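Local coordinates for protein glutamate--tRNA ligase (PDB 3AII) that probably catalyses ATP-dependent attachment of glutamate to tRNA through a glutamyl-adenylate intermediate, as an archaeal non-discriminating class I synthetase, at residues H319-K324 with K378-M384; I118-E122 with I368-V373; L413-P419 with G471-Y475. One frame throughout, in Å; residues are numbered along the deposited sequence. Where two conformers were deposited one is given.

In the fold
Contacts 1 and 2 are neighbours in the catalytic domain, with centres 14 Å apart and segments that alternate along the chain. Helix 111-126, which starts in the predicted HIGH motif of class I synthetases, supports both: it crosses helix 365-375 in contact 2, and Leu119 CD1 lies 3.7 Å from Tyr320 CE1 of contact 1. Leu323 CD2 to Met372 CE, 4.0 Å, ties them again. His121, which takes part in contact 2, has its side chain about 7 Å from a bound calcium ion. Contact 3 belongs to the anticodon-binding domain, where two strands close a barrel; its centre is 56 Å from contact 1 and 53 Å from contact 2, and it touches neither.

Contact 1. Residues H319-K324 with K378-M384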
loop_
_atom_site.group_PDB
_atom_site.type_symbol
_atom_site.label_atom_id
_atom_site.label_comp_id
_atom_site.label_asym_id
_atom_site.label_seq_id
_atom_site.Cartn_x
_atom_site.Cartn_y
_atom_site.Cartn_z
ATOM N N HIS A 319 7.782 -16.037 -10.687
ATOM C CA HIS A 319 7.967 -14.595 -10.792
ATOM C C HIS A 319 6.876 -13.989 -11.670
ATOM O O HIS A 319 6.596 -14.489 -12.759
ATOM C CB HIS A 319 9.339 -14.277 -11.390
ATOM C CG HIS A 319 10.476 -14.451 -10.433
ATOM N ND1 HIS A 319 10.817 -15.672 -9.891
ATOM C CD2 HIS A 319 11.365 -13.558 -9.934
ATOM C CE1 HIS A 319 11.859 -15.523 -9.092
ATOM N NE2 HIS A 319 12.212 -14.250 -9.102
ATOM N N TYR A 320 6.260 -12.916 -11.191
ATOM C CA TYR A 320 5.203 -12.268 -11.960
ATOM C C TYR A 320 5.571 -10.838 -12.345
ATOM O O TYR A 320 6.444 -10.217 -11.732
ATOM C CB TYR A 320 3.873 -12.310 -11.204
ATOM C CG TYR A 320 3.927 -11.750 -9.802
ATOM C CD1 TYR A 320 3.904 -12.594 -8.696
ATOM C CD2 TYR A 320 3.993 -10.381 -9.580
ATOM C CE1 TYR A 320 3.938 -12.086 -7.408
ATOM C CE2 TYR A 320 4.037 -9.864 -8.296
ATOM C CZ TYR A 320 4.009 -10.723 -7.216
ATOM O OH TYR A 320 4.049 -10.215 -5.941
ATOM N N GLY A 321 4.893 -10.321 -13.364
ATOM C CA GLY A 321 5.235 -9.029 -13.927
ATOM C C GLY A 321 5.038 -7.853 -12.996
ATOM O O GLY A 321 4.338 -7.949 -11.990
ATOM N N ARG A 322 5.660 -6.731 -13.345
ATOM C CA ARG A 322 5.536 -5.517 -12.553
ATOM C C ARG A 322 4.152 -4.900 -12.696
ATOM O O ARG A 322 3.452 -5.127 -13.684
ATOM C CB ARG A 322 6.607 -4.500 -12.953
ATOM C CG ARG A 322 8.026 -4.973 -12.700
ATOM C CD ARG A 322 9.035 -3.865 -12.940
ATOM N NE ARG A 322 10.383 -4.269 -12.551
ATOM C CZ ARG A 322 11.436 -3.458 -12.549
ATOM N NH1 ARG A 322 11.300 -2.191 -12.916
ATOM N NH2 ARG A 322 12.625 -3.914 -12.178
ATOM N N LEU A 323 3.765 -4.123 -11.693
ATOM C CA LEU A 323 2.510 -3.400 -11.722
ATOM C C LEU A 323 2.824 -1.919 -11.572
ATOM O O LEU A 323 3.457 -1.511 -10.600
ATOM C CB LEU A 323 1.608 -3.865 -10.582
ATOM C CG LEU A 323 0.119 -3.604 -10.770
ATOM C CD1 LEU A 323 -0.395 -4.431 -11.932
ATOM C CD2 LEU A 323 -0.649 -3.923 -9.500
ATOM N N LYS A 324 2.393 -1.117 -12.539
ATOM C CA LYS A 324 2.705 0.307 -12.532
ATOM C C LYS A 324 1.517 1.150 -12.986
ATOM O O LYS A 324 0.776 0.759 -13.887
ATOM C CB LYS A 324 3.924 0.586 -13.415
ATOM C CG LYS A 324 5.181 -0.157 -12.981
ATOM C CD LYS A 324 6.331 0.058 -13.953
ATOM C CE LYS A 324 7.591 -0.641 -13.469
ATOM N NZ LYS A 324 8.742 -0.421 -14.388
ATOM N N LYS A 378 0.272 -13.108 -13.536
ATOM C CA LYS A 378 0.604 -12.810 -14.924
ATOM C C LYS A 378 2.104 -12.591 -15.118
ATOM O O LYS A 378 2.714 -11.752 -14.450
ATOM C CB LYS A 378 -0.176 -11.573 -15.384
ATOM C CG LYS A 378 0.095 -11.149 -16.817
ATOM C CD LYS A 378 -0.762 -9.959 -17.201
ATOM C CE LYS A 378 -0.444 -9.489 -18.611
ATOM N NZ LYS A 378 -1.383 -8.425 -19.057
ATOM N N ILE A 379 2.698 -13.344 -16.039
ATOM C CA ILE A 379 4.128 -13.219 -16.292
ATOM C C ILE A 379 4.469 -11.852 -16.874
ATOM O O ILE A 379 5.423 -11.202 -16.448
ATOM C CB ILE A 379 4.648 -14.315 -17.243
ATOM C CG1 ILE A 379 4.228 -15.703 -16.750
ATOM C CG2 ILE A 379 6.162 -14.219 -17.376
ATOM C CD1 ILE A 379 4.725 -16.039 -15.361
ATOM N N ALA A 380 3.677 -11.414 -17.845
ATOM C CA ALA A 380 3.941 -10.146 -18.511
ATOM C C ALA A 380 3.611 -8.948 -17.621
ATOM O O ALA A 380 2.698 -9.001 -16.792
ATOM C CB ALA A 380 3.176 -10.071 -19.825
ATOM N N ASP A 381 4.368 -7.872 -17.798
ATOM C CA ASP A 381 4.136 -6.637 -17.072
ATOM C C ASP A 381 2.718 -6.145 -17.324
ATOM O O ASP A 381 2.278 -6.060 -18.468
ATOM C CB ASP A 381 5.128 -5.572 -17.530
ATOM C CG ASP A 381 6.016 -5.088 -16.412
ATOM O OD1 ASP A 381 5.824 -3.937 -15.962
ATOM O OD2 ASP A 381 6.903 -5.856 -15.984
ATOM N N SER A 382 2.001 -5.829 -16.253
ATOM C CA SER A 382 0.686 -5.221 -16.385
ATOM C C SER A 382 0.744 -3.753 -15.973
ATOM O O SER A 382 1.774 -3.278 -15.489
ATOM C CB SER A 382 -0.358 -5.988 -15.568
ATOM O OG SER A 382 0.124 -6.294 -14.274
ATOM N N THR A 383 -0.357 -3.035 -16.174
ATOM C CA THR A 383 -0.392 -1.603 -15.893
ATOM C C THR A 383 -1.723 -1.178 -15.285
ATOM O O THR A 383 -2.676 -0.881 -16.006
ATOM C CB THR A 383 -0.145 -0.774 -17.169
ATOM O OG1 THR A 383 1.099 -1.164 -17.763
ATOM C CG2 THR A 383 -0.099 0.711 -16.843
ATOM N N MET A 384 -1.786 -1.144 -13.957
ATOM C CA MET A 384 -3.004 -0.724 -13.269
ATOM C C MET A 384 -2.980 0.767 -12.944
ATOM O O MET A 384 -1.933 1.336 -12.632
ATOM C CB MET A 384 -3.244 -1.562 -12.005
ATOM C CG MET A 384 -3.276 -0.774 -10.697
ATOM S SD MET A 384 -1.634 -0.410 -10.033
ATOM C CE MET A 384 -2.041 0.477 -8.525
#
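Two irregular loops of the class I catalytic domain run side by side here in the same direction, burying 539 Å² between them: loop 319-324 follows strand 316-318, while loop 378-384 links helices 365-375 and 386-397. At His319 the carbonyl O meets Ile379 CD1 at 3.6 Å. Tyr320 brings CB to 3.5 Å from Lys378 O, but its ring leaves the interface to pack on helix 111-126, a place suited to a large aromatic. Gly321 has no side chain because none would fit: a CB would collide with Ala380 O. The backbones can therefore close in, and Gly321 N donates to Lys378 O at 2.8 Å in an almost linear bond. Arg322 bonds through its main chain, N to Asp381 OD2 and O from Ser382 N, each 3.0 Å; the short Asp381 carboxylate accepts from the Arg322 amide while the long arginine side chain extends outward. Leu323 supplies the apolar grip, with CD2 3.7 Å from Met384 SD, and also rests on Met372 and Ile375 of helix 365-375. Lys324, an exposed residue apt for the surface, is the last modelled before a gap, 325-331. Its O receives a CA-H...O contact from Thr383 CA at 3.3 Å.

Contact 2. Residues I118-E122 with I368-V373; sequences ILNHE and IRKLMV
Segments 118-122 and 368-373, on helices 111-126 and 365-375 of the catalytic domain, cross almost at right angles, in a packing with one knob in one hole. Build both as regular alpha helix, with Glu122 N bonded to Ile118 O at 2.7 Å and Val373 N to Arg369 O at 3.0 Å. Set the local axes 10.1 Å apart at closest approach with a signed crossing angle of -80°, bringing the CA atoms of Ile118 and Arg369 to 6.3 Å. Ile118 (m, t) is the knob; its hollow is walled by Ile368, Arg369, Met372 and Val373, successive turns of the other helix. A branched, extended isoleucine fills it well: CD1 reaches Ile368 CG2 and Met372 CG, each at 3.7 Å, and CG2 lies 4.2 Å from Val373 CG2. Beside the knob, Leu119 CD2 sits 3.8 Å from Met372 O, and Glu122 CG lies 4.0 Å from Val373 CG2. Arg369 (t, t, m) bends back across the interface so that NH2 forms a salt bridge with Glu122 OE2 at 2.6 Å and meets the edge of the His121 ring, 3.1 Å from CD2. Glu122 OE1 also pairs with Arg125, and Arg369 NH1 with Leu158 O, so a wider polar network holds the salt bridge beside the apolar join.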
loop_
_atom_site.group_PDB
_atom_site.type_symbol
_atom_site.label_atom_id
_atom_site.label_comp_id
_atom_site.label_asym_id
_atom_site.label_seq_id
_atom_site.Cartn_x
_atom_site.Cartn_y
_atom_site.Cartn_z
ATOM N N ILE A 118 -1.337 -10.601 -0.798
ATOM C CA ILE A 118 -2.594 -11.204 -1.232
ATOM C C ILE A 118 -2.367 -12.501 -2.015
ATOM O O ILE A 118 -3.000 -13.514 -1.740
ATOM C CB ILE A 118 -3.418 -10.205 -2.061
ATOM C CG1 ILE A 118 -3.944 -9.087 -1.155
ATOM C CG2 ILE A 118 -4.585 -10.916 -2.755
ATOM C CD1 ILE A 118 -4.251 -7.821 -1.878
ATOM N N LEU A 119 -1.452 -12.476 -2.979
ATOM C CA LEU A 119 -1.233 -13.656 -3.802
ATOM C C LEU A 119 -0.739 -14.829 -2.960
ATOM O O LEU A 119 -1.224 -15.950 -3.085
ATOM C CB LEU A 119 -0.263 -13.351 -4.951
ATOM C CG LEU A 119 -0.832 -12.383 -5.984
ATOM C CD1 LEU A 119 0.229 -11.978 -6.998
ATOM C CD2 LEU A 119 -2.039 -13.011 -6.667
ATOM N N ASN A 120 0.218 -14.567 -2.081
ATOM C CA ASN A 120 0.738 -15.635 -1.249
ATOM C C ASN A 120 -0.305 -16.166 -0.289
ATOM O O ASN A 120 -0.396 -17.375 -0.049
ATOM C CB ASN A 120 1.991 -15.172 -0.513
ATOM C CG ASN A 120 3.205 -15.214 -1.395
ATOM O OD1 ASN A 120 3.764 -16.283 -1.641
ATOM N ND2 ASN A 120 3.616 -14.061 -1.899
ATOM N N HIS A 121 -1.113 -15.260 0.245
ATOM C CA HIS A 121 -2.212 -15.664 1.109
ATOM C C HIS A 121 -3.249 -16.491 0.336
ATOM O O HIS A 121 -3.673 -17.545 0.797
ATOM C CB HIS A 121 -2.844 -14.445 1.759
ATOM C CG HIS A 121 -4.100 -14.746 2.512
ATOM N ND1 HIS A 121 -4.141 -15.624 3.573
ATOM C CD2 HIS A 121 -5.362 -14.279 2.358
ATOM C CE1 HIS A 121 -5.376 -15.686 4.042
ATOM N NE2 HIS A 121 -6.136 -14.880 3.320
ATOM N N GLU A 122 -3.625 -16.026 -0.854
ATOM C CA GLU A 122 -4.555 -16.779 -1.700
ATOM C C GLU A 122 -4.061 -18.178 -2.084
ATOM O O GLU A 122 -4.848 -19.119 -2.130
ATOM C CB GLU A 122 -4.923 -15.986 -2.964
ATOM C CG GLU A 122 -5.720 -14.708 -2.717
ATOM C CD GLU A 122 -7.159 -14.969 -2.283
ATOM O OE1 GLU A 122 -7.706 -16.053 -2.578
ATOM O OE2 GLU A 122 -7.748 -14.077 -1.640
ATOM N N ILE A 368 -8.924 -4.022 -3.033
ATOM C CA ILE A 368 -7.520 -4.338 -3.280
ATOM C C ILE A 368 -7.337 -5.826 -3.543
ATOM O O ILE A 368 -6.634 -6.224 -4.484
ATOM C CB ILE A 368 -6.645 -3.918 -2.087
ATOM C CG1 ILE A 368 -6.762 -2.413 -1.856
ATOM C CG2 ILE A 368 -5.196 -4.304 -2.332
ATOM C CD1 ILE A 368 -6.488 -1.589 -3.080
ATOM N N ARG A 369 -7.971 -6.650 -2.717
ATOM C CA ARG A 369 -7.863 -8.092 -2.888
ATOM C C ARG A 369 -8.399 -8.502 -4.252
ATOM O O ARG A 369 -7.767 -9.284 -4.956
ATOM C CB ARG A 369 -8.590 -8.855 -1.776
ATOM C CG ARG A 369 -8.450 -10.372 -1.906
ATOM C CD ARG A 369 -9.068 -11.112 -0.728
ATOM N NE ARG A 369 -8.382 -10.847 0.535
ATOM C CZ ARG A 369 -7.344 -11.543 0.995
ATOM N NH1 ARG A 369 -6.804 -11.221 2.156
ATOM N NH2 ARG A 369 -6.839 -12.559 0.298
ATOM N N LYS A 370 -9.548 -7.956 -4.634
ATOM C CA LYS A 370 -10.159 -8.324 -5.910
ATOM C C LYS A 370 -9.273 -7.943 -7.091
ATOM O O LYS A 370 -9.124 -8.718 -8.037
ATOM C CB LYS A 370 -11.559 -7.710 -6.060
ATOM C CG LYS A 370 -12.195 -8.016 -7.407
ATOM C CD LYS A 370 -13.696 -7.794 -7.420
ATOM C CE LYS A 370 -14.258 -8.072 -8.816
ATOM N NZ LYS A 370 -15.747 -8.087 -8.854
ATOM N N LEU A 371 -8.672 -6.761 -7.019
ATOM C CA LEU A 371 -7.771 -6.286 -8.065
ATOM C C LEU A 371 -6.613 -7.258 -8.239
ATOM O O LEU A 371 -6.348 -7.744 -9.342
ATOM C CB LEU A 371 -7.217 -4.912 -7.706
ATOM C CG LEU A 371 -6.169 -4.390 -8.697
ATOM C CD1 LEU A 371 -6.797 -4.164 -10.065
ATOM C CD2 LEU A 371 -5.519 -3.119 -8.187
ATOM N N MET A 372 -5.927 -7.549 -7.141
ATOM C CA MET A 372 -4.752 -8.415 -7.210
ATOM C C MET A 372 -5.071 -9.828 -7.668
ATOM O O MET A 372 -4.270 -10.451 -8.369
ATOM C CB MET A 372 -4.015 -8.442 -5.869
ATOM C CG MET A 372 -3.547 -7.064 -5.423
ATOM S SD MET A 372 -2.673 -6.187 -6.730
ATOM C CE MET A 372 -2.066 -4.761 -5.837
ATOM N N VAL A 373 -6.219 -10.342 -7.258
ATOM C CA VAL A 373 -6.632 -11.681 -7.658
ATOM C C VAL A 373 -6.910 -11.743 -9.157
ATOM O O VAL A 373 -6.481 -12.678 -9.833
ATOM C CB VAL A 373 -7.874 -12.152 -6.884
ATOM C CG1 VAL A 373 -8.484 -13.380 -7.547
ATOM C CG2 VAL A 373 -7.504 -12.455 -5.429
#

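Contact 3. Residues L413-P419 with G471-Y475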
loop_
_atom_site.group_PDB
_atom_site.type_symbol
_atom_site.label_atom_id
_atom_site.label_comp_id
_atom_site.label_asym_id
_atom_site.label_seq_id
_atom_site.Cartn_x
_atom_site.Cartn_y
_atom_site.Cartn_z
ATOM N N LEU A 413 -27.909 31.754 -1.401
ATOM C CA LEU A 413 -28.835 32.424 -2.301
ATOM C C LEU A 413 -30.277 32.303 -1.821
ATOM O O LEU A 413 -30.727 31.229 -1.413
ATOM C CB LEU A 413 -28.726 31.839 -3.707
ATOM C CG LEU A 413 -27.387 32.024 -4.422
ATOM C CD1 LEU A 413 -27.249 31.098 -5.632
ATOM C CD2 LEU A 413 -27.264 33.486 -4.837
ATOM N N GLU A 414 -31.005 33.413 -1.879
ATOM C CA GLU A 414 -32.430 33.396 -1.591
ATOM C C GLU A 414 -33.172 32.887 -2.811
ATOM O O GLU A 414 -32.873 33.303 -3.932
ATOM C CB GLU A 414 -32.915 34.815 -1.278
ATOM C CG GLU A 414 -34.398 34.907 -1.090
ATOM C CD GLU A 414 -34.828 36.284 -0.638
ATOM O OE1 GLU A 414 -34.043 37.237 -0.831
ATOM O OE2 GLU A 414 -35.948 36.408 -0.095
ATOM N N VAL A 415 -34.135 31.986 -2.615
ATOM C CA VAL A 415 -34.989 31.591 -3.732
ATOM C C VAL A 415 -36.084 32.647 -3.847
ATOM O O VAL A 415 -37.107 32.571 -3.177
ATOM C CB VAL A 415 -35.591 30.177 -3.543
ATOM C CG1 VAL A 415 -36.467 29.799 -4.735
ATOM C CG2 VAL A 415 -34.461 29.157 -3.351
ATOM N N VAL A 416 -35.833 33.664 -4.667
ATOM C CA VAL A 416 -36.752 34.797 -4.778
ATOM C C VAL A 416 -38.059 34.376 -5.434
ATOM O O VAL A 416 -38.065 33.766 -6.498
ATOM C CB VAL A 416 -36.118 35.935 -5.595
ATOM C CG1 VAL A 416 -37.113 37.074 -5.813
ATOM C CG2 VAL A 416 -34.848 36.438 -4.901
ATOM N N GLY A 417 -39.176 34.667 -4.779
ATOM C CA GLY A 417 -40.471 34.315 -5.331
ATOM C C GLY A 417 -40.973 32.923 -4.979
ATOM O O GLY A 417 -41.995 32.483 -5.514
ATOM N N LEU A 418 -40.267 32.219 -4.093
ATOM C CA LEU A 418 -40.757 30.926 -3.617
ATOM C C LEU A 418 -42.151 31.134 -3.023
ATOM O O LEU A 418 -42.328 31.953 -2.114
ATOM C CB LEU A 418 -39.814 30.356 -2.557
ATOM C CG LEU A 418 -40.172 28.981 -1.994
ATOM C CD1 LEU A 418 -40.073 27.911 -3.081
ATOM C CD2 LEU A 418 -39.258 28.642 -0.814
ATOM N N PRO A 419 -43.156 30.419 -3.552
ATOM C CA PRO A 419 -44.534 30.648 -3.080
ATOM C C PRO A 419 -44.736 30.315 -1.599
ATOM O O PRO A 419 -45.521 30.973 -0.910
ATOM C CB PRO A 419 -45.370 29.705 -3.960
ATOM C CG PRO A 419 -44.541 29.524 -5.208
ATOM C CD PRO A 419 -43.110 29.506 -4.707
ATOM N N GLY A 471 -26.852 37.150 -10.717
ATOM C CA GLY A 471 -26.482 36.876 -9.342
ATOM C C GLY A 471 -27.686 36.657 -8.447
ATOM O O GLY A 471 -27.572 36.637 -7.223
ATOM N N GLU A 472 -28.853 36.495 -9.059
ATOM C CA GLU A 472 -30.069 36.300 -8.289
ATOM C C GLU A 472 -30.723 34.973 -8.628
ATOM O O GLU A 472 -30.772 34.568 -9.779
ATOM C CB GLU A 472 -31.051 37.435 -8.566
ATOM C CG GLU A 472 -32.390 37.239 -7.902
ATOM C CD GLU A 472 -33.312 38.423 -8.117
ATOM O OE1 GLU A 472 -33.752 38.638 -9.269
ATOM O OE2 GLU A 472 -33.593 39.128 -7.133
ATOM N N LEU A 473 -31.223 34.286 -7.616
ATOM C CA LEU A 473 -31.865 33.006 -7.848
ATOM C C LEU A 473 -33.377 33.192 -7.784
ATOM O O LEU A 473 -33.895 33.567 -6.735
ATOM C CB LEU A 473 -31.375 32.007 -6.793
ATOM C CG LEU A 473 -31.576 30.523 -7.076
ATOM C CD1 LEU A 473 -30.731 30.081 -8.259
ATOM C CD2 LEU A 473 -31.250 29.696 -5.840
ATOM N N ARG A 474 -34.086 32.961 -8.894
ATOM C CA ARG A 474 -35.530 33.193 -8.931
ATOM C C ARG A 474 -36.353 31.926 -9.153
ATOM O O ARG A 474 -36.057 31.132 -10.036
ATOM C CB ARG A 474 -35.897 34.225 -10.002
ATOM C CG ARG A 474 -37.388 34.287 -10.270
ATOM C CD ARG A 474 -37.772 35.481 -11.133
ATOM N NE ARG A 474 -37.517 36.755 -10.469
ATOM C CZ ARG A 474 -38.275 37.258 -9.500
ATOM N NH1 ARG A 474 -37.972 38.431 -8.957
ATOM N NH2 ARG A 474 -39.329 36.579 -9.063
ATOM N N TYR A 475 -37.400 31.764 -8.344
ATOM C CA TYR A 475 -38.315 30.629 -8.443
ATOM C C TYR A 475 -38.981 30.579 -9.809
ATOM O O TYR A 475 -39.415 31.619 -10.330
ATOM C CB TYR A 475 -39.404 30.746 -7.375
ATOM C CG TYR A 475 -40.398 29.617 -7.420
ATOM C CD1 TYR A 475 -40.104 28.400 -6.822
ATOM C CD2 TYR A 475 -41.625 29.757 -8.062
ATOM C CE1 TYR A 475 -40.998 27.350 -6.856
ATOM C CE2 TYR A 475 -42.523 28.709 -8.104
ATOM C CZ TYR A 475 -42.208 27.511 -7.494
ATOM O OH TYR A 475 -43.106 26.468 -7.525
HETATM O O HOH W 1 -31.113 35.144 -4.972
#
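Leu473 lies at the apolar centre of this seam, where strands 410-416 and 472-477 run parallel and complete a six-stranded barrel of the anticodon-binding domain. Its CD2 meets Leu413 CB at 3.9 Å and Val415 CG2 at 4.1 Å, and it also packs on Val446, Leu448, Val466 and Tyr468 of neighbouring strands; branched aliphatics suit such a crowded interior. Farther along, Val415 CG1 approaches Tyr475 CB at 4.1 Å. The Tyr475 ring reaches over the turn that follows Val416, with Leu418 CD1 3.8 Å from its CD1, and Pro419 CD lies over its face in a CH-pi contact, 3.4 Å from the ring centroid. A type II turn from Val415 to Leu418 sends the chain there, with Gly417 at the third position, where its positive phi favours glycine. The backbone follows the parallel pattern: Val416 N donates to Leu473 O and Tyr475 N to Val416 O, both at 2.8 Å. On the outward face, the Arg474 guanidinium lies flat over Val416 CG1, NH1 being 3.5 Å away. Before Val416, a water bridges the strands, donating to Glu414 O at 2.8 Å and accepting from Leu473 N at 2.8 Å.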